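PilO protein (PDB 2RJZ) forms, with PilN, the heterodimeric foundation of the inner-membrane PilM/PilN/PilO/PilP complex needed to assemble type IV pili, this chain being the periplasmic part of PilO. Local coordinates at residues 74-79 with 131-136; 83-88 with 124-129. All blocks are in the same frame, centred on the assembly; numbering follows the deposited sequence.

Interaction 1: residues 74-79 with 131-136; sequences QFYIEL and KTYRYN. With SO4 (sulfate ion), chain C.
The carbonyl oxygen of Thr132 takes the backbone N-H of Leu79 at 2.6 Å (Leu79 N to Thr132 O) and also meets the CA-H of Glu78. Thr132 N returns a bond to Leu79 O, and Ile77 and Arg134 exchange a second reciprocal pair, with Ile77 N 2.7 Å from Arg134 O. Past the non-hydrogen-bonded pair Tyr76-Tyr135, Asn136 N points almost straight at Phe75 O (3.1 Å, 177° at the hydrogen), but from above that carbonyl's plane.

The side chains of Ile77, Leu79, Thr132 and Arg134 share one face of the sheet. Ile77 and Arg134 run alongside each other, and CD1 of Ile77 sits 3.5 Å above one face of the guanidinium, offset toward its rim, while CD1 of Leu79 lies at its edge. A salt bridge from NE to Glu70 secures the same guanidinium. On the face bearing Glu78 and Tyr133, CB of Glu78 packs 3.7 Å from Tyr133 CD1. CG of Glu78 lies between its own N and carbonyl carbon (chi1 76°), and the extended chain beyond brings OE2 to a salt bridge with Lys131 NZ at 3.2 Å, the ammonium standing above the carboxylate plane. The ammonium also contacts a sulfate, probably from the crystallisation liquor. Tyr76 and Tyr133 point the same way, 3.8 Å apart between their CD1 atoms.

Both tyrosines meet Phe31 of helix 17-36 edge-to-face, whereas Leu79 and Thr132 pack on Val44 of helix 43-57. Strands 61-72 and 106-115 flank this end of the sheet's central seam.

Interaction 2: residues 83-88 with 124-129; sequences ISVVGG and LRMSIL
Regular antiparallel pairing joins Ile83, Val85 and Gly87 to Ile128, Met126 and Leu124 through three hydrogen-bonded pairs, each with two reciprocal N-H···O bonds. The shortest runs from Leu124 N to Gly87 O (2.7 Å), and the straightest from Ile83 N to Ile128 O (2.9 Å, 175° at the hydrogen). Between them lie the non-hydrogen-bonded pairs Ser84-Ser127 and Val86-Arg125, whose CA-H groups add to this: Val86 CA lies 3.1 Å from Leu124 O, and Ser127 CA 3.2 Å from Ile83 O.

Apolar side chains mate on the face carrying Ile83, Val85, Met126 and Ile128. CB of Ile83 rests 3.9 Å from CG2 of Ile128. Met126 lies alongside Val85, and the bend at its last torsion (chi3 61°) lays CE beside Val85 CG2 at 4.0 Å.

The other face is more polar. Arg125 passes slantwise over Val86, whose CG2 is 3.8 Å from Arg125 NE, and its bent chain carries NH2 to a salt bridge with Glu63. Ser84 and Ser127 sit opposite one another here.

Helix 89-100 covers the apolar face, with Leu92 against Val85 and Met126, while strands 61-72 and 106-115 flank the pair. Leu124 and Met126 also pack on Tyr89 and Phe111 of the second subunit.

Overall arrangement
Interactions 1 and 2 are two ends of one antiparallel pairing between strands 76-87 and 124-135, the middle strands of a sheet ordered 61-72, 76-87, 124-135, 106-115. Their centres lie about 25 Å apart, on opposite sides of the chain's centre; the segments follow one another along the two strands and make no other contact between the two interactions. Helix 89-100 and strand 106-115 lie in the sequence between 83-88 and 124-129, so interaction 2 closes the inner connection and interaction 1 the outer one. The surroundings differ: interaction 1 adjoins helix 17-36, within the predicted coiled-coil region, and the sulfate, also bound by Ser2 N, whereas interaction 2 reaches the second subunit.

Interaction 1: residues 74-79 with 131-136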
loop_
_atom_site.group_PDB
_atom_site.type_symbol
_atom_site.label_atom_id
_atom_site.label_comp_id
_atom_site.label_asym_id
_atom_site.label_seq_id
_atom_site.Cartn_x
_atom_site.Cartn_y
_atom_site.Cartn_z
ATOM N N GLN A 74 1.882 17.716 -8.644
ATOM C CA GLN A 74 2.529 18.411 -9.751
ATOM C C GLN A 74 2.665 17.559 -11.020
ATOM O O GLN A 74 2.328 18.024 -12.119
ATOM C CB GLN A 74 3.896 18.987 -9.324
ATOM C CG GLN A 74 4.413 20.034 -10.328
ATOM C CD GLN A 74 5.761 20.667 -9.949
ATOM O OE1 GLN A 74 6.429 20.252 -8.990
ATOM N NE2 GLN A 74 6.162 21.672 -10.721
ATOM N N PHE A 75 3.146 16.322 -10.883
ATOM C CA PHE A 75 3.475 15.531 -12.073
ATOM C C PHE A 75 2.590 14.306 -12.319
ATOM O O PHE A 75 2.771 13.585 -13.302
ATOM C CB PHE A 75 4.969 15.160 -12.081
ATOM C CG PHE A 75 5.887 16.362 -12.008
ATOM C CD1 PHE A 75 6.095 17.160 -13.117
ATOM C CD2 PHE A 75 6.532 16.684 -10.832
ATOM C CE1 PHE A 75 6.929 18.281 -13.054
ATOM C CE2 PHE A 75 7.364 17.769 -10.757
ATOM C CZ PHE A 75 7.565 18.578 -11.859
ATOM N N TYR A 76 1.645 14.068 -11.420
ATOM C CA TYR A 76 0.753 12.926 -11.530
ATOM C C TYR A 76 -0.528 13.247 -10.795
ATOM O O TYR A 76 -0.565 14.113 -9.915
ATOM C CB TYR A 76 1.399 11.632 -10.985
ATOM C CG TYR A 76 1.598 11.635 -9.479
ATOM C CD1 TYR A 76 0.620 11.164 -8.626
ATOM C CD2 TYR A 76 2.782 12.126 -8.917
ATOM C CE1 TYR A 76 0.806 11.182 -7.236
ATOM C CE2 TYR A 76 2.970 12.156 -7.554
ATOM C CZ TYR A 76 1.987 11.689 -6.722
ATOM O OH TYR A 76 2.195 11.720 -5.370
ATOM N N ILE A 77 -1.583 12.547 -11.188
ATOM C CA ILE A 77 -2.894 12.690 -10.589
ATOM C C ILE A 77 -3.304 11.319 -10.039
ATOM O O ILE A 77 -3.150 10.300 -10.723
ATOM C CB ILE A 77 -3.912 13.200 -11.657
ATOM C CG1 ILE A 77 -3.411 14.516 -12.267
ATOM C CG2 ILE A 77 -5.342 13.359 -11.060
ATOM C CD1 ILE A 77 -4.055 14.867 -13.610
ATOM N N GLU A 78 -3.778 11.286 -8.803
ATOM C CA GLU A 78 -4.236 10.041 -8.225
ATOM C C GLU A 78 -5.745 9.916 -8.359
ATOM O O GLU A 78 -6.483 10.908 -8.314
ATOM C CB GLU A 78 -3.748 9.831 -6.781
ATOM C CG GLU A 78 -4.476 10.640 -5.751
ATOM C CD GLU A 78 -3.947 10.467 -4.327
ATOM O OE1 GLU A 78 -2.699 10.518 -4.110
ATOM O OE2 GLU A 78 -4.818 10.312 -3.424
ATOM N N LEU A 79 -6.177 8.674 -8.568
ATOM C CA LEU A 79 -7.576 8.379 -8.771
ATOM C C LEU A 79 -7.956 7.310 -7.745
ATOM O O LEU A 79 -7.627 6.153 -7.937
ATOM C CB LEU A 79 -7.801 7.906 -10.222
ATOM C CG LEU A 79 -7.376 8.805 -11.432
ATOM C CD1 LEU A 79 -5.861 8.851 -11.809
ATOM C CD2 LEU A 79 -8.159 8.413 -12.693
ATOM N N LYS A 131 -5.854 2.848 -5.369
ATOM C CA LYS A 131 -5.564 4.056 -6.125
ATOM C C LYS A 131 -4.844 3.710 -7.374
ATOM O O LYS A 131 -4.010 2.807 -7.420
ATOM C CB LYS A 131 -4.677 5.039 -5.355
ATOM C CG LYS A 131 -5.348 5.755 -4.238
ATOM C CD LYS A 131 -4.305 6.492 -3.441
ATOM C CE LYS A 131 -4.946 7.089 -2.209
ATOM N NZ LYS A 131 -3.979 7.939 -1.489
ATOM N N THR A 132 -5.169 4.463 -8.407
ATOM C CA THR A 132 -4.361 4.427 -9.578
ATOM C C THR A 132 -3.958 5.872 -9.908
ATOM O O THR A 132 -4.414 6.826 -9.257
ATOM C CB THR A 132 -5.055 3.672 -10.732
ATOM O OG1 THR A 132 -4.058 3.332 -11.720
ATOM C CG2 THR A 132 -6.204 4.512 -11.342
ATOM N N TYR A 133 -3.115 6.017 -10.919
ATOM C CA TYR A 133 -2.421 7.251 -11.168
ATOM C C TYR A 133 -2.278 7.494 -12.678
ATOM O O TYR A 133 -2.157 6.554 -13.485
ATOM C CB TYR A 133 -1.024 7.222 -10.510
ATOM C CG TYR A 133 -1.015 6.780 -9.042
ATOM C CD1 TYR A 133 -0.959 7.720 -7.989
ATOM C CD2 TYR A 133 -1.073 5.420 -8.717
ATOM C CE1 TYR A 133 -0.943 7.283 -6.645
ATOM C CE2 TYR A 133 -1.076 4.984 -7.414
ATOM C CZ TYR A 133 -1.008 5.904 -6.381
ATOM O OH TYR A 133 -1.016 5.389 -5.101
ATOM N N ARG A 134 -2.265 8.769 -13.050
ATOM C CA ARG A 134 -1.931 9.128 -14.419
ATOM C C ARG A 134 -1.040 10.364 -14.421
ATOM O O ARG A 134 -1.056 11.140 -13.458
ATOM C CB ARG A 134 -3.207 9.339 -15.229
ATOM C CG ARG A 134 -3.917 10.636 -14.951
ATOM C CD ARG A 134 -5.340 10.577 -15.508
ATOM N NE ARG A 134 -6.197 11.658 -15.010
ATOM C CZ ARG A 134 -6.290 12.864 -15.571
ATOM N NH1 ARG A 134 -5.545 13.165 -16.643
ATOM N NH2 ARG A 134 -7.120 13.772 -15.055
ATOM N N TYR A 135 -0.263 10.537 -15.485
ATOM C CA TYR A 135 0.497 11.767 -15.687
ATOM C C TYR A 135 -0.383 13.021 -15.557
ATOM O O TYR A 135 -1.485 13.065 -16.110
ATOM C CB TYR A 135 1.141 11.746 -17.063
ATOM C CG TYR A 135 1.892 12.997 -17.414
ATOM C CD1 TYR A 135 2.979 13.409 -16.642
ATOM C CD2 TYR A 135 1.533 13.770 -18.531
ATOM C CE1 TYR A 135 3.689 14.542 -16.949
ATOM C CE2 TYR A 135 2.249 14.931 -18.858
ATOM C CZ TYR A 135 3.324 15.304 -18.054
ATOM O OH TYR A 135 4.062 16.434 -18.328
ATOM N N ASN A 136 0.094 14.029 -14.824
ATOM C CA ASN A 136 -0.618 15.302 -14.758
ATOM C C ASN A 136 -0.442 16.114 -16.040
ATOM O O ASN A 136 0.415 16.993 -16.103
ATOM C CB ASN A 136 -0.219 16.148 -13.532
ATOM C CG ASN A 136 -1.044 17.443 -13.426
ATOM O OD1 ASN A 136 -1.712 17.844 -14.387
ATOM N ND2 ASN A 136 -1.020 18.081 -12.259
HETATM S S SO4 C . -3.690 7.264 1.750
HETATM O O1 SO4 C . -5.033 6.758 1.412
HETATM O O2 SO4 C . -2.879 7.553 0.564
HETATM O O3 SO4 C . -3.823 8.527 2.486
HETATM O O4 SO4 C . -2.971 6.249 2.541
#

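Interaction 2: residues 83-88 with 124-129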
loop_
_atom_site.group_PDB
_atom_site.type_symbol
_atom_site.label_atom_id
_atom_site.label_comp_id
_atom_site.label_asym_id
_atom_site.label_seq_id
_atom_site.Cartn_x
_atom_site.Cartn_y
_atom_site.Cartn_z
ATOM N N ILE A 83 -13.601 0.024 -3.079
ATOM C CA ILE A 83 -14.212 -1.240 -3.422
ATOM C C ILE A 83 -14.892 -1.891 -2.207
ATOM O O ILE A 83 -14.233 -2.109 -1.161
ATOM C CB ILE A 83 -13.150 -2.281 -3.877
ATOM C CG1 ILE A 83 -12.038 -1.688 -4.743
ATOM C CG2 ILE A 83 -13.798 -3.481 -4.552
ATOM C CD1 ILE A 83 -12.516 -0.982 -5.924
ATOM N N SER A 84 -16.167 -2.260 -2.374
ATOM C CA SER A 84 -16.904 -3.078 -1.414
ATOM C C SER A 84 -17.196 -4.467 -1.956
ATOM O O SER A 84 -17.865 -4.622 -2.989
ATOM C CB SER A 84 -18.242 -2.426 -1.040
ATOM O OG SER A 84 -18.036 -1.193 -0.376
ATOM N N VAL A 85 -16.722 -5.471 -1.240
ATOM C CA VAL A 85 -16.919 -6.864 -1.608
ATOM C C VAL A 85 -17.421 -7.647 -0.385
ATOM O O VAL A 85 -17.345 -7.158 0.745
ATOM C CB VAL A 85 -15.614 -7.498 -2.155
ATOM C CG1 VAL A 85 -15.242 -6.848 -3.445
ATOM C CG2 VAL A 85 -14.466 -7.346 -1.166
ATOM N N VAL A 86 -17.943 -8.840 -0.630
ATOM C CA VAL A 86 -18.487 -9.725 0.406
ATOM C C VAL A 86 -17.965 -11.137 0.077
ATOM O O VAL A 86 -17.949 -11.531 -1.096
ATOM C CB VAL A 86 -20.054 -9.696 0.442
ATOM C CG1 VAL A 86 -20.626 -10.788 1.375
ATOM C CG2 VAL A 86 -20.564 -8.332 0.913
ATOM N N GLY A 87 -17.469 -11.841 1.093
ATOM C CA GLY A 87 -17.132 -13.255 0.979
ATOM C C GLY A 87 -16.442 -13.779 2.230
ATOM O O GLY A 87 -16.502 -13.150 3.291
ATOM N N GLY A 88 -15.772 -14.924 2.108
ATOM C CA GLY A 88 -15.105 -15.568 3.260
ATOM C C GLY A 88 -13.743 -14.984 3.580
ATOM O O GLY A 88 -13.132 -14.307 2.752
ATOM N N LEU A 124 -18.153 -12.115 5.124
ATOM C CA LEU A 124 -17.681 -10.818 5.590
ATOM C C LEU A 124 -17.699 -9.750 4.490
ATOM O O LEU A 124 -17.435 -10.014 3.316
ATOM C CB LEU A 124 -16.267 -10.918 6.193
ATOM C CG LEU A 124 -15.936 -12.010 7.239
ATOM C CD1 LEU A 124 -14.426 -12.030 7.528
ATOM C CD2 LEU A 124 -16.709 -11.843 8.541
ATOM N N ARG A 125 -18.000 -8.528 4.906
ATOM C CA ARG A 125 -17.978 -7.389 4.027
ATOM C C ARG A 125 -16.662 -6.654 4.246
ATOM O O ARG A 125 -16.325 -6.343 5.391
ATOM C CB ARG A 125 -19.173 -6.472 4.322
ATOM C CG ARG A 125 -19.316 -5.316 3.350
ATOM C CD ARG A 125 -20.676 -4.597 3.524
ATOM N NE ARG A 125 -21.755 -5.291 2.819
ATOM C CZ ARG A 125 -22.839 -5.810 3.388
ATOM N NH1 ARG A 125 -23.032 -5.714 4.703
ATOM N NH2 ARG A 125 -23.746 -6.420 2.629
ATOM N N MET A 126 -15.923 -6.403 3.164
ATOM C CA MET A 126 -14.713 -5.585 3.208
ATOM C C MET A 126 -14.893 -4.347 2.323
ATOM O O MET A 126 -15.304 -4.456 1.155
ATOM C CB MET A 126 -13.483 -6.366 2.710
ATOM C CG MET A 126 -12.125 -5.597 2.891
ATOM S SD MET A 126 -10.615 -6.502 2.435
ATOM C CE MET A 126 -10.932 -6.793 0.710
ATOM N N SER A 127 -14.577 -3.179 2.875
ATOM C CA SER A 127 -14.363 -1.988 2.060
ATOM C C SER A 127 -12.859 -1.687 1.988
ATOM O O SER A 127 -12.181 -1.681 3.016
ATOM C CB SER A 127 -15.113 -0.822 2.666
ATOM O OG SER A 127 -14.920 0.317 1.848
ATOM N N ILE A 128 -12.315 -1.516 0.788
ATOM C CA ILE A 128 -10.877 -1.232 0.629
ATOM C C ILE A 128 -10.648 -0.080 -0.342
ATOM O O ILE A 128 -11.324 0.021 -1.357
ATOM C CB ILE A 128 -10.062 -2.509 0.221
ATOM C CG1 ILE A 128 -8.548 -2.282 0.321
ATOM C CG2 ILE A 128 -10.436 -3.026 -1.167
ATOM C CD1 ILE A 128 -7.705 -3.572 0.144
ATOM N N LEU A 129 -9.710 0.798 -0.025
ATOM C CA LEU A 129 -9.329 1.857 -0.953
ATOM C C LEU A 129 -8.130 1.452 -1.855
ATOM O O LEU A 129 -7.072 1.027 -1.359
ATOM C CB LEU A 129 -9.037 3.148 -0.187
ATOM C CG LEU A 129 -8.685 4.403 -0.985
ATOM C CD1 LEU A 129 -9.903 4.821 -1.811
ATOM C CD2 LEU A 129 -8.284 5.508 0.010
#